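Long-range contact in 1-deoxy-D-xylulose 5-phosphate reductoisomerase (Moraxella catarrhalis, PDB 4ZQG), which catalyses the NAD(P)H-dependent conversion of 1-deoxy-D-xylulose 5-phosphate to 2-C-methyl-D-erythritol 4-phosphate in the MEP pathway of isoprenoid synthesis and is bound here by the inhibitor fosmidomycin: residues Q7-L12 against N31-H36. Residues are numbered along the deposited sequence; the frame is centred on the assembly and turned at random.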
loop_
_atom_site.group_PDB
_atom_site.type_symbol
_atom_site.label_atom_id
_atom_site.label_comp_id
_atom_site.label_asym_id
_atom_site.label_seq_id
_atom_site.Cartn_x
_atom_site.Cartn_y
_atom_site.Cartn_z
ATOM N N GLN A 7 -19.770 -21.043 1.888
ATOM C CA GLN A 7 -20.086 -20.089 0.841
ATOM C C GLN A 7 -20.230 -20.824 -0.494
ATOM O O GLN A 7 -19.294 -21.422 -0.990
ATOM C CB GLN A 7 -19.000 -19.025 0.759
ATOM C CG GLN A 7 -19.311 -17.794 -0.094
ATOM C CD GLN A 7 -18.153 -16.824 -0.063
ATOM O OE1 GLN A 7 -17.839 -16.136 -1.035
ATOM N NE2 GLN A 7 -17.484 -16.795 1.069
ATOM N N SER A 8 -21.429 -20.746 -1.052
ATOM C CA SER A 8 -21.760 -21.333 -2.316
ATOM C C SER A 8 -21.189 -20.517 -3.473
ATOM O O SER A 8 -21.411 -19.332 -3.535
ATOM C CB SER A 8 -23.265 -21.374 -2.399
ATOM O OG SER A 8 -23.693 -21.913 -3.623
ATOM N N LEU A 9 -20.459 -21.157 -4.384
ATOM C CA LEU A 9 -19.844 -20.495 -5.539
ATOM C C LEU A 9 -20.400 -20.915 -6.894
ATOM O O LEU A 9 -20.534 -22.084 -7.155
ATOM C CB LEU A 9 -18.374 -20.859 -5.595
ATOM C CG LEU A 9 -17.375 -19.934 -4.960
ATOM C CD1 LEU A 9 -17.854 -19.395 -3.613
ATOM C CD2 LEU A 9 -16.069 -20.683 -4.820
ATOM N N ALA A 10 -20.655 -19.951 -7.773
ATOM C CA ALA A 10 -20.827 -20.223 -9.192
ATOM C C ALA A 10 -19.633 -19.640 -9.879
ATOM O O ALA A 10 -19.355 -18.463 -9.698
ATOM C CB ALA A 10 -22.082 -19.565 -9.716
ATOM N N ILE A 11 -18.930 -20.441 -10.665
ATOM C CA ILE A 11 -17.778 -19.950 -11.426
ATOM C C ILE A 11 -18.090 -19.920 -12.914
ATOM O O ILE A 11 -18.049 -20.928 -13.599
ATOM C CB ILE A 11 -16.535 -20.793 -11.167
ATOM C CG1 ILE A 11 -16.228 -20.793 -9.673
ATOM C CG2 ILE A 11 -15.372 -20.252 -11.967
ATOM C CD1 ILE A 11 -15.137 -21.755 -9.297
ATOM N N LEU A 12 -18.433 -18.738 -13.401
ATOM C CA LEU A 12 -18.787 -18.583 -14.773
ATOM C C LEU A 12 -17.499 -18.414 -15.517
ATOM O O LEU A 12 -16.785 -17.459 -15.290
ATOM C CB LEU A 12 -19.676 -17.362 -14.942
ATOM C CG LEU A 12 -21.021 -17.348 -14.242
ATOM C CD1 LEU A 12 -21.984 -16.508 -15.059
ATOM C CD2 LEU A 12 -21.634 -18.713 -14.164
ATOM N N ASN A 31 -13.014 -27.119 2.874
ATOM C CA ASN A 31 -14.242 -26.963 3.658
ATOM C C ASN A 31 -14.559 -25.534 4.002
ATOM O O ASN A 31 -14.995 -25.230 5.110
ATOM C CB ASN A 31 -14.183 -27.801 4.950
ATOM C CG ASN A 31 -14.205 -29.298 4.684
ATOM O OD1 ASN A 31 -13.503 -30.045 5.352
ATOM N ND2 ASN A 31 -15.006 -29.743 3.707
ATOM N N ARG A 32 -14.329 -24.662 3.037
ATOM C CA ARG A 32 -14.612 -23.250 3.157
ATOM C C ARG A 32 -15.630 -22.837 2.084
ATOM O O ARG A 32 -16.507 -22.012 2.322
ATOM C CB ARG A 32 -13.276 -22.493 2.994
ATOM C CG ARG A 32 -13.214 -21.101 3.586
ATOM C CD ARG A 32 -11.773 -20.626 3.738
ATOM N NE ARG A 32 -11.581 -19.867 4.975
ATOM C CZ ARG A 32 -12.059 -18.639 5.195
ATOM N NH1 ARG A 32 -12.768 -17.995 4.263
ATOM N NH2 ARG A 32 -11.834 -18.043 6.364
ATOM N N TYR A 33 -15.488 -23.422 0.903
ATOM C CA TYR A 33 -16.242 -23.065 -0.272
ATOM C C TYR A 33 -16.927 -24.305 -0.798
ATOM O O TYR A 33 -16.368 -25.369 -0.729
ATOM C CB TYR A 33 -15.277 -22.509 -1.322
ATOM C CG TYR A 33 -14.536 -21.292 -0.805
ATOM C CD1 TYR A 33 -15.230 -20.113 -0.558
ATOM C CD2 TYR A 33 -13.175 -21.323 -0.538
ATOM C CE1 TYR A 33 -14.600 -18.986 -0.067
ATOM C CE2 TYR A 33 -12.524 -20.199 -0.030
ATOM C CZ TYR A 33 -13.250 -19.021 0.201
ATOM O OH TYR A 33 -12.679 -17.870 0.714
ATOM N N ARG A 34 -18.143 -24.152 -1.298
ATOM C CA ARG A 34 -18.906 -25.206 -1.950
ATOM C C ARG A 34 -19.107 -24.788 -3.407
ATOM O O ARG A 34 -19.606 -23.702 -3.656
ATOM C CB ARG A 34 -20.286 -25.368 -1.250
ATOM C CG ARG A 34 -21.267 -26.279 -1.984
ATOM C CD ARG A 34 -22.585 -26.549 -1.247
ATOM N NE ARG A 34 -23.602 -25.531 -1.522
ATOM C CZ ARG A 34 -24.298 -25.424 -2.652
ATOM N NH1 ARG A 34 -24.109 -26.274 -3.668
ATOM N NH2 ARG A 34 -25.186 -24.442 -2.767
ATOM N N ILE A 35 -18.766 -25.642 -4.366
ATOM C CA ILE A 35 -19.021 -25.327 -5.771
ATOM C C ILE A 35 -20.450 -25.673 -6.157
ATOM O O ILE A 35 -20.815 -26.797 -6.203
ATOM C CB ILE A 35 -18.126 -26.104 -6.724
ATOM C CG1 ILE A 35 -16.649 -25.975 -6.362
ATOM C CG2 ILE A 35 -18.382 -25.649 -8.140
ATOM C CD1 ILE A 35 -16.179 -24.592 -6.085
ATOM N N HIS A 36 -21.268 -24.694 -6.450
ATOM C CA HIS A 36 -22.606 -24.956 -6.877
ATOM C C HIS A 36 -22.669 -25.049 -8.385
ATOM O O HIS A 36 -23.478 -25.800 -8.897
ATOM C CB HIS A 36 -23.493 -23.849 -6.381
ATOM C CG HIS A 36 -24.905 -23.965 -6.825
ATOM N ND1 HIS A 36 -25.838 -24.709 -6.139
ATOM C CD2 HIS A 36 -25.555 -23.402 -7.871
ATOM C CE1 HIS A 36 -27.001 -24.612 -6.757
ATOM N NE2 HIS A 36 -26.860 -23.802 -7.791
#
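Q7, S8 and L9 pair in parallel with Y33, R34 and I35, in register. R34 N donates to Q7 O (3.0 Å) and lies above that carbonyl plane. L9 N reaches R34 O at 2.8 Å, almost in line with the C=O bond. H36 N donates to L9 O (2.8 Å), and the ladder continues through A37.

Q7, L9, Y33 and I35 share one face of the sheet. Q7 is extended, with CG anti to the backbone N (chi1 -168°), and runs beside the Y33 side chain in the same direction. Its NE2 comes to the ring edge at CE1 (3.8 Å), with amide and ring planes 78° apart. Q7 OE1 is hydrogen-bonded to T100 on the next strand. L9 spans two neighbours: CD2 touches Y33 CB (4.0 Å) and I35 CD1 (4.1 Å), while CD1 nears the ring at Y33 CD1. Helix 17-26 covers this face, with I26 against both L9 and Y33.

S8 and R34 lie on the other face, where the H36 ring meets the R34 guanidinium. S8 OG sits over one face of the guanidinium, 3.1 Å from R34 NH2, at an angle too poor for a hydrogen bond; it is hydrogen-bonded instead to A97 O. H36 ND1 lies at the guanidinium edge, in plane, and takes weak hydrogen bonds from R34 NH1 and NH2. H36 NE2 is hydrogen-bonded to D95 OD2.

The strands belong to the first beta-alpha-beta unit of the Rossmann-type, NAD-binding domain. Chemically, backbone bonds join the strands, apolar side chains pack toward helix 17-26, and S8 and H36 find their stronger polar partners outside.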